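Possible adenyl cyclase-associated protein (Cryptosporidium parvum, PDB 2B0R) probably binds and sequesters monomeric actin through its C-terminal domain, a right-handed parallel beta-helix. Local coordinates at residues 58-63 and 81-86; 88-93 and 108-113; 123-128 and 143-148. One frame throughout, in Å; residues are numbered along the deposited sequence.

Interaction 1 of 3, residues 58-63 and 81-86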
loop_
_atom_site.group_PDB
_atom_site.type_symbol
_atom_site.label_atom_id
_atom_site.label_comp_id
_atom_site.label_asym_id
_atom_site.label_seq_id
_atom_site.Cartn_x
_atom_site.Cartn_y
_atom_site.Cartn_z
ATOM N N VAL A 58 -8.781 19.855 -15.953
ATOM C CA VAL A 58 -7.870 20.498 -15.008
ATOM C C VAL A 58 -8.411 21.853 -14.550
ATOM O O VAL A 58 -8.741 22.710 -15.357
ATOM C CB VAL A 58 -6.439 20.618 -15.595
ATOM C CG1 VAL A 58 -5.500 21.288 -14.606
ATOM C CG2 VAL A 58 -5.906 19.242 -15.927
ATOM N N ASN A 59 -8.515 21.995 -13.234
ATOM C CA ASN A 59 -9.012 23.203 -12.570
ATOM C C ASN A 59 -10.311 23.772 -13.136
ATOM O O ASN A 59 -10.476 24.992 -13.228
ATOM C CB ASN A 59 -7.921 24.278 -12.513
ATOM C CG ASN A 59 -6.687 23.802 -11.792
ATOM O OD1 ASN A 59 -6.745 23.392 -10.626
ATOM N ND2 ASN A 59 -5.557 23.844 -12.479
ATOM N N CYS A 60 -11.236 22.891 -13.499
ATOM C CA CYS A 60 -12.531 23.330 -14.002
ATOM C C CYS A 60 -13.311 24.070 -12.935
ATOM O O CYS A 60 -13.445 23.599 -11.806
ATOM C CB CYS A 60 -13.340 22.152 -14.511
ATOM S SG CYS A 60 -12.487 21.257 -15.755
ATOM N N ALA A 61 -13.818 25.240 -13.309
ATOM C CA ALA A 61 -14.674 26.046 -12.437
ATOM C C ALA A 61 -16.006 25.330 -12.201
ATOM O O ALA A 61 -16.561 25.357 -11.096
ATOM C CB ALA A 61 -14.905 27.449 -13.056
ATOM N N ASP A 62 -16.492 24.679 -13.258
ATOM C CA ASP A 62 -17.786 23.999 -13.250
ATOM C C ASP A 62 -17.675 22.460 -13.154
ATOM O O ASP A 62 -16.724 21.853 -13.676
ATOM C CB ASP A 62 -18.592 24.393 -14.501
ATOM C CG ASP A 62 -19.273 25.759 -14.368
ATOM O OD1 ASP A 62 -19.713 26.122 -13.250
ATOM O OD2 ASP A 62 -19.390 26.454 -15.401
ATOM N N PRO A 63 -18.641 21.831 -12.473
ATOM C CA PRO A 63 -18.751 20.382 -12.514
ATOM C C PRO A 63 -18.929 19.890 -13.938
ATOM O O PRO A 63 -19.660 20.518 -14.724
ATOM C CB PRO A 63 -20.031 20.100 -11.701
ATOM C CG PRO A 63 -20.767 21.411 -11.634
ATOM C CD PRO A 63 -19.666 22.436 -11.603
ATOM N N GLN A 81 -7.710 16.940 -12.441
ATOM C CA GLN A 81 -7.288 17.647 -11.240
ATOM C C GLN A 81 -8.265 18.739 -10.877
ATOM O O GLN A 81 -8.858 19.336 -11.735
ATOM C CB GLN A 81 -5.911 18.232 -11.458
ATOM C CG GLN A 81 -5.302 18.872 -10.223
ATOM C CD GLN A 81 -3.871 18.461 -10.026
ATOM O OE1 GLN A 81 -3.069 18.458 -10.971
ATOM N NE2 GLN A 81 -3.536 18.092 -8.794
ATOM N N ASN A 82 -8.426 18.984 -9.587
ATOM C CA ASN A 82 -9.395 19.944 -9.070
ATOM C C ASN A 82 -10.655 20.143 -9.905
ATOM O O ASN A 82 -10.887 21.229 -10.432
ATOM C CB ASN A 82 -8.730 21.300 -8.827
ATOM C CG ASN A 82 -7.385 21.183 -8.137
ATOM O OD1 ASN A 82 -7.075 20.169 -7.484
ATOM N ND2 ASN A 82 -6.567 22.225 -8.281
ATOM N N SER A 83 -11.474 19.109 -10.025
ATOM C CA SER A 83 -12.778 19.255 -10.685
ATOM C C SER A 83 -13.822 18.349 -10.058
ATOM O O SER A 83 -13.494 17.257 -9.613
ATOM C CB SER A 83 -12.665 18.931 -12.169
ATOM O OG SER A 83 -11.368 19.212 -12.643
ATOM N N ARG A 84 -15.074 18.822 -10.011
ATOM C CA ARG A 84 -16.209 17.985 -9.659
ATOM C C ARG A 84 -16.620 17.244 -10.943
ATOM O O ARG A 84 -16.776 17.863 -12.003
ATOM C CB ARG A 84 -17.384 18.805 -9.025
ATOM C CG ARG A 84 -18.309 17.959 -8.004
ATOM C CD ARG A 84 -19.477 18.745 -7.217
ATOM N NE ARG A 84 -19.864 18.081 -5.929
ATOM C CZ ARG A 84 -19.743 18.625 -4.691
ATOM N NH1 ARG A 84 -19.280 19.877 -4.539
ATOM N NH2 ARG A 84 -20.103 17.929 -3.592
ATOM N N ILE A 85 -16.714 15.919 -10.862
ATOM C CA ILE A 85 -17.334 15.105 -11.925
ATOM C C ILE A 85 -18.609 14.423 -11.395
ATOM O O ILE A 85 -18.661 13.991 -10.234
ATOM C CB ILE A 85 -16.372 14.057 -12.496
ATOM C CG1 ILE A 85 -15.196 14.736 -13.215
ATOM C CG2 ILE A 85 -17.097 13.122 -13.449
ATOM C CD1 ILE A 85 -14.032 15.076 -12.302
ATOM N N ILE A 86 -19.632 14.361 -12.243
ATOM C CA ILE A 86 -20.944 13.909 -11.846
ATOM C C ILE A 86 -21.453 12.973 -12.886
ATOM O O ILE A 86 -21.584 13.344 -14.059
ATOM C CB ILE A 86 -21.954 15.068 -11.748
ATOM C CG1 ILE A 86 -21.464 16.152 -10.781
ATOM C CG2 ILE A 86 -23.315 14.565 -11.292
ATOM C CD1 ILE A 86 -22.421 17.394 -10.664
#
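With CG beside the backbone N and anti to the carbonyl carbon in both Asn59 and Asn82 (chi1 -58° and -44°), and with similar backbone turns, the two side chains run side by side and point the same way. Asn82 ND2 donates to Asn59 OD1 at 2.6 Å. Seen from the acceptor, the donor lies almost in line with the carbonyl bond, yet the N-H is bent and the amide planes are 53° apart, so this is a twisted pairing and not a flat one. Both asparagines have left-handed backbone conformations, which suit a sharp bend. Two asparagines hydrogen-bonded from one coil to the next are reminiscent of the asparagine ladders of parallel beta-helices.

The backbones join at the same place: Asn59 N donates to Gln81 O at 3.1 Å, reaching the carbonyl from above its plane, next to the single bridge between Val58 and Gln81. Beyond the bend, Cys60 SG stands 3.9 Å from Ser83 OG as a packing neighbour; that hydroxyl is hydrogen-bonded to His57 O, with Gln81 O also close. Further along, Pro63 CB packs on Ile86 CD1 at 3.8 Å, and Pro63 CA makes a separate CA-H...O contact to Arg84 O at 3.2 Å. The amide of Gln81 is engaged elsewhere, by Arg35 O and Val37 N.

The contact thus spans a surface corner of the beta-helix. Segment 81-86 leaves strand 74-81 and enters strand 84-87, whose Arg84 is backbone-bonded to Ile64 of strand 64-66, while Ser83 and Ile85 bond to Ile103 of strand 102-106.

Interaction 2 of 3, residues 88-93 and 108-113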
loop_
_atom_site.group_PDB
_atom_site.type_symbol
_atom_site.label_atom_id
_atom_site.label_comp_id
_atom_site.label_asym_id
_atom_site.label_seq_id
_atom_site.Cartn_x
_atom_site.Cartn_y
_atom_site.Cartn_z
ATOM N N GLU A 88 -24.735 10.860 -13.816
ATOM C CA GLU A 88 -26.146 10.848 -13.438
ATOM C C GLU A 88 -26.743 9.454 -13.446
ATOM O O GLU A 88 -27.479 9.085 -12.538
ATOM C CB GLU A 88 -26.952 11.795 -14.310
ATOM C CG GLU A 88 -26.587 13.240 -14.042
ATOM C CD GLU A 88 -27.687 14.265 -14.390
ATOM O OE1 GLU A 88 -28.522 14.023 -15.311
ATOM O OE2 GLU A 88 -27.672 15.328 -13.734
ATOM N N GLN A 89 -26.427 8.677 -14.472
ATOM C CA GLN A 89 -27.015 7.373 -14.603
ATOM C C GLN A 89 -26.233 6.321 -13.841
ATOM O O GLN A 89 -25.009 6.432 -13.641
ATOM C CB GLN A 89 -27.105 6.969 -16.075
ATOM C CG GLN A 89 -27.834 7.951 -16.977
ATOM C CD GLN A 89 -29.225 8.265 -16.509
ATOM O OE1 GLN A 89 -30.001 7.376 -16.189
ATOM N NE2 GLN A 89 -29.548 9.537 -16.465
ATOM N N LYS A 90 -26.964 5.303 -13.399
ATOM C CA LYS A 90 -26.367 4.038 -13.021
ATOM C C LYS A 90 -25.779 3.420 -14.281
ATOM O O LYS A 90 -26.434 3.334 -15.330
ATOM C CB LYS A 90 -27.399 3.108 -12.373
ATOM C CG LYS A 90 -26.794 1.931 -11.638
ATOM C CD LYS A 90 -27.788 1.281 -10.715
ATOM C CE LYS A 90 -27.280 -0.048 -10.224
ATOM N NZ LYS A 90 -28.312 -0.786 -9.404
ATOM N N VAL A 91 -24.518 3.037 -14.170
ATOM C CA VAL A 91 -23.771 2.441 -15.263
ATOM C C VAL A 91 -23.258 1.086 -14.813
ATOM O O VAL A 91 -23.423 0.694 -13.640
ATOM C CB VAL A 91 -22.574 3.337 -15.647
ATOM C CG1 VAL A 91 -23.057 4.578 -16.356
ATOM C CG2 VAL A 91 -21.810 3.747 -14.401
ATOM N N ASN A 92 -22.601 0.377 -15.721
ATOM C CA ASN A 92 -22.049 -0.919 -15.363
ATOM C C ASN A 92 -21.027 -0.851 -14.241
ATOM O O ASN A 92 -21.118 -1.579 -13.237
ATOM C CB ASN A 92 -21.407 -1.601 -16.567
ATOM C CG ASN A 92 -21.077 -3.033 -16.279
ATOM O OD1 ASN A 92 -19.934 -3.375 -16.074
ATOM N ND2 ASN A 92 -22.088 -3.858 -16.187
ATOM N N SER A 93 -20.049 0.019 -14.443
ATOM C CA SER A 93 -18.898 0.130 -13.585
ATOM C C SER A 93 -18.200 1.408 -13.961
ATOM O O SER A 93 -18.450 1.978 -15.024
ATOM C CB SER A 93 -17.951 -1.059 -13.813
ATOM O OG SER A 93 -17.432 -1.046 -15.140
ATOM N N GLY A 108 -24.966 4.964 -9.125
ATOM C CA GLY A 108 -24.419 3.726 -8.643
ATOM C C GLY A 108 -23.841 2.914 -9.770
ATOM O O GLY A 108 -23.798 3.366 -10.913
ATOM N N VAL A 109 -23.401 1.700 -9.449
ATOM C CA VAL A 109 -22.901 0.762 -10.478
ATOM C C VAL A 109 -23.445 -0.666 -10.324
ATOM O O VAL A 109 -23.811 -1.097 -9.253
ATOM C CB VAL A 109 -21.351 0.748 -10.523
ATOM C CG1 VAL A 109 -20.828 2.137 -10.852
ATOM C CG2 VAL A 109 -20.787 0.327 -9.214
ATOM N N ILE A 110 -23.514 -1.389 -11.423
ATOM C CA ILE A 110 -23.862 -2.783 -11.400
ATOM C C ILE A 110 -22.772 -3.552 -10.646
ATOM O O ILE A 110 -23.055 -4.366 -9.754
ATOM C CB ILE A 110 -24.057 -3.333 -12.857
ATOM C CG1 ILE A 110 -25.323 -2.725 -13.503
ATOM C CG2 ILE A 110 -24.096 -4.906 -12.883
ATOM C CD1 ILE A 110 -26.634 -3.173 -12.824
ATOM N N SER A 111 -21.518 -3.288 -10.966
ATOM C CA SER A 111 -20.477 -4.072 -10.308
ATOM C C SER A 111 -19.568 -3.215 -9.454
ATOM O O SER A 111 -19.749 -3.145 -8.225
ATOM C CB SER A 111 -19.709 -4.943 -11.310
ATOM O OG SER A 111 -19.378 -4.172 -12.438
ATOM N N SER A 112 -18.612 -2.527 -10.066
ATOM C CA SER A 112 -17.616 -1.893 -9.235
ATOM C C SER A 112 -17.124 -0.508 -9.680
ATOM O O SER A 112 -17.291 -0.114 -10.828
ATOM C CB SER A 112 -16.433 -2.847 -9.092
ATOM O OG SER A 112 -15.695 -2.826 -10.288
ATOM N N ILE A 113 -16.516 0.219 -8.746
ATOM C CA ILE A 113 -15.728 1.384 -9.112
ATOM C C ILE A 113 -14.294 1.093 -8.775
ATOM O O ILE A 113 -13.965 0.645 -7.671
ATOM C CB ILE A 113 -16.189 2.671 -8.383
ATOM C CG1 ILE A 113 -17.623 3.023 -8.805
ATOM C CG2 ILE A 113 -15.185 3.842 -8.656
ATOM C CD1 ILE A 113 -18.315 3.884 -7.848
#
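Asn92 O is gripped twice by Ser111. The backbone N of Ser111 donates at 2.9 Å, almost straight along the carbonyl bond (176° at the oxygen), whereas Ser111 OG donates to the same Asn92 O at 3.2 Å from 48° above the carbonyl plane. Ser111 can use both groups because its chi1 of 46° sets OG between its backbone N and carbonyl carbon, close to its own N-H. One carbonyl preceding, Val91 O accepts from Ile110 N at 3.0 Å, in the carbonyl plane. Val91 N completes the series with a weak bond to Gly108 O.

These bonds are the rungs between successive coils at a bend of the parallel beta-helix. Asn92 and Ser93 are backbone-bonded on their other side to Asn73 and Val75 of the preceding coil.

Side chains follow the same stacking. Val91 CG2 meets Val109 CG1 at 4.0 Å, the two valines crossing at a slant, and Val109 also packs on Ile94 of strand 93-100. Asn92 passes across Ile110 at about a right angle, bringing ND2 to 3.9 Å from Ile110 CB. Lys90 lays its extended chain over the Gly108-Val109 peptide and the carbonyl that follows: Lys90 CG lies 3.4 Å from Gly108 O, and Lys90 CE lies 3.8 Å from Val109 O.

Interaction 3 of 3, residues 123-128 and 143-148; sequences LQMTGI and YTSKEG
Gln124 and Tyr143 form a parallel beta bridge between neighbouring coils of the beta-helix, where strand 121-125 runs beside strand 140-143 in one of its long sheets. The evidence is a pair of backbone bonds flanking Gln124: Tyr143 N donates to Leu123 O at 2.6 Å with a nearly straight N-H (175°), and Met125 N donates to Tyr143 O at 3.2 Å. Gln124 and Tyr143 send their side chains to the same face, CB to CB at 3.8 Å, with the amide plane inclined 40° to the ring. Leu123 O sits at the ring edge, in the ring plane, 3.5 Å from Tyr143 CD1, and Trp173 meets the Tyr143 ring edge-to-face.

Past the bridge the pairing passes to side chains. Met125, with chi1 at 69° and its chain bent about the CG-SD bond, lies against segment 143-148: its CG lies 3.5 Å from Ser145 N, and its CE packs near Thr144 CG2. Ile128 crosses Glu147 obliquely, with CG1 3.7 Å from Glu147 CD.

Ser145 takes over where the backbone ladder stops. Its OG donates to Gly127 O at 2.7 Å, tilted somewhat from the carbonyl plane, and accepts a weak bond from Gly148 N, which also bonds Ser145 O at 3.0 Å. One hydroxyl thus ties the following turn to the adjacent coil, giving the carbonyl of the buried Gly127 a partner and continuing the coil-to-coil hydrogen bonding beyond the strand by a side chain.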
loop_
_atom_site.group_PDB
_atom_site.type_symbol
_atom_site.label_atom_id
_atom_site.label_comp_id
_atom_site.label_asym_id
_atom_site.label_seq_id
_atom_site.Cartn_x
_atom_site.Cartn_y
_atom_site.Cartn_z
ATOM N N LEU A 123 -15.337 10.536 -3.247
ATOM C CA LEU A 123 -16.360 9.934 -4.039
ATOM C C LEU A 123 -17.641 9.786 -3.222
ATOM O O LEU A 123 -17.605 9.272 -2.093
ATOM C CB LEU A 123 -15.893 8.574 -4.575
ATOM C CG LEU A 123 -16.989 7.674 -5.193
ATOM C CD1 LEU A 123 -17.052 7.834 -6.690
ATOM C CD2 LEU A 123 -16.694 6.260 -4.894
ATOM N N GLN A 124 -18.758 10.229 -3.798
ATOM C CA GLN A 124 -20.054 10.076 -3.182
ATOM C C GLN A 124 -21.033 9.425 -4.132
ATOM O O GLN A 124 -21.040 9.719 -5.317
ATOM C CB GLN A 124 -20.603 11.425 -2.717
ATOM C CG GLN A 124 -22.060 11.353 -2.185
ATOM C CD GLN A 124 -22.474 12.573 -1.354
ATOM O OE1 GLN A 124 -22.041 13.686 -1.615
ATOM N NE2 GLN A 124 -23.313 12.349 -0.346
ATOM N N MET A 125 -21.864 8.549 -3.588
ATOM C CA MET A 125 -22.875 7.851 -4.349
ATOM C C MET A 125 -24.249 8.221 -3.809
ATOM O O MET A 125 -24.399 8.461 -2.623
ATOM C CB MET A 125 -22.656 6.338 -4.215
ATOM C CG MET A 125 -22.962 5.826 -2.818
ATOM S SD MET A 125 -22.538 4.113 -2.454
ATOM C CE MET A 125 -20.754 4.234 -2.265
ATOM N N THR A 126 -25.257 8.249 -4.671
ATOM C CA THR A 126 -26.635 8.416 -4.177
ATOM C C THR A 126 -27.372 7.104 -4.188
ATOM O O THR A 126 -28.424 6.985 -3.550
ATOM C CB THR A 126 -27.476 9.355 -5.029
ATOM O OG1 THR A 126 -27.504 8.856 -6.368
ATOM C CG2 THR A 126 -26.932 10.762 -5.002
ATOM N N GLY A 127 -26.843 6.131 -4.939
ATOM C CA GLY A 127 -27.491 4.821 -5.089
ATOM C C GLY A 127 -26.661 3.645 -4.586
ATOM O O GLY A 127 -26.040 3.716 -3.518
ATOM N N ILE A 128 -26.661 2.560 -5.356
ATOM C CA ILE A 128 -25.921 1.371 -4.981
ATOM C C ILE A 128 -24.544 1.274 -5.671
ATOM O O ILE A 128 -24.419 1.414 -6.898
ATOM C CB ILE A 128 -26.727 0.039 -5.249
ATOM C CG1 ILE A 128 -28.219 0.202 -4.934
ATOM C CG2 ILE A 128 -26.127 -1.127 -4.421
ATOM C CD1 ILE A 128 -29.170 -0.996 -5.501
ATOM N N TYR A 143 -18.143 8.410 0.341
ATOM C CA TYR A 143 -19.419 8.750 1.004
ATOM C C TYR A 143 -20.534 7.848 0.514
ATOM O O TYR A 143 -20.839 7.823 -0.691
ATOM C CB TYR A 143 -19.796 10.220 0.784
ATOM C CG TYR A 143 -18.756 11.201 1.303
ATOM C CD1 TYR A 143 -17.609 11.498 0.559
ATOM C CD2 TYR A 143 -18.913 11.823 2.531
ATOM C CE1 TYR A 143 -16.670 12.366 1.036
ATOM C CE2 TYR A 143 -17.968 12.713 3.010
ATOM C CZ TYR A 143 -16.863 12.977 2.261
ATOM O OH TYR A 143 -15.927 13.856 2.734
ATOM N N THR A 144 -21.130 7.093 1.430
ATOM C CA THR A 144 -22.099 6.101 1.016
ATOM C C THR A 144 -23.496 6.655 1.153
ATOM O O THR A 144 -23.716 7.551 1.940
ATOM C CB THR A 144 -21.966 4.795 1.812
ATOM O OG1 THR A 144 -22.385 5.020 3.145
ATOM C CG2 THR A 144 -20.538 4.327 1.847
ATOM N N SER A 145 -24.416 6.142 0.340
ATOM C CA SER A 145 -25.847 6.362 0.496
ATOM C C SER A 145 -26.347 5.452 1.607
ATOM O O SER A 145 -25.729 4.451 1.891
ATOM C CB SER A 145 -26.565 6.000 -0.788
ATOM O OG SER A 145 -26.495 4.593 -1.015
ATOM N N LYS A 146 -27.465 5.816 2.241
ATOM C CA LYS A 146 -28.125 4.955 3.227
ATOM C C LYS A 146 -28.252 3.549 2.631
ATOM O O LYS A 146 -27.869 2.570 3.261
ATOM C CB LYS A 146 -29.517 5.520 3.630
ATOM C CG LYS A 146 -29.550 6.422 4.899
ATOM N N GLU A 147 -28.753 3.489 1.397
ATOM C CA GLU A 147 -28.920 2.257 0.610
ATOM C C GLU A 147 -27.609 1.454 0.322
ATOM O O GLU A 147 -27.632 0.233 0.219
ATOM C CB GLU A 147 -29.615 2.638 -0.709
ATOM C CG GLU A 147 -29.945 1.493 -1.670
ATOM C CD GLU A 147 -30.796 1.936 -2.881
ATOM O OE1 GLU A 147 -30.571 3.054 -3.447
ATOM O OE2 GLU A 147 -31.692 1.142 -3.269
ATOM N N GLY A 148 -26.485 2.154 0.185
ATOM C CA GLY A 148 -25.235 1.524 -0.216
ATOM C C GLY A 148 -24.224 1.360 0.903
ATOM O O GLY A 148 -23.035 1.314 0.644
#

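In the fold
The three interactions follow one another along the chain, each closing before the next opens, and each pairs one coil of the beta-helix with the coil after it. Interactions 1 and 3 reach the same seven-stranded sheet, through strands 84-87 and 121-125, with centres about 20 Å apart. Interaction 2, about 20 Å from the centre of interaction 1 and about 11 Å from that of interaction 3, leads into strand 112-116 of the other long sheet. It touches interaction 3: Val109 N lies 2.8 Å from Ile128 O, a probable hydrogen bond, and Ile113 packs on Leu123. Repeated contacts between successive coils, 15 to 18 residues apart at their closest ends, hold together a fold that has no alpha-helix.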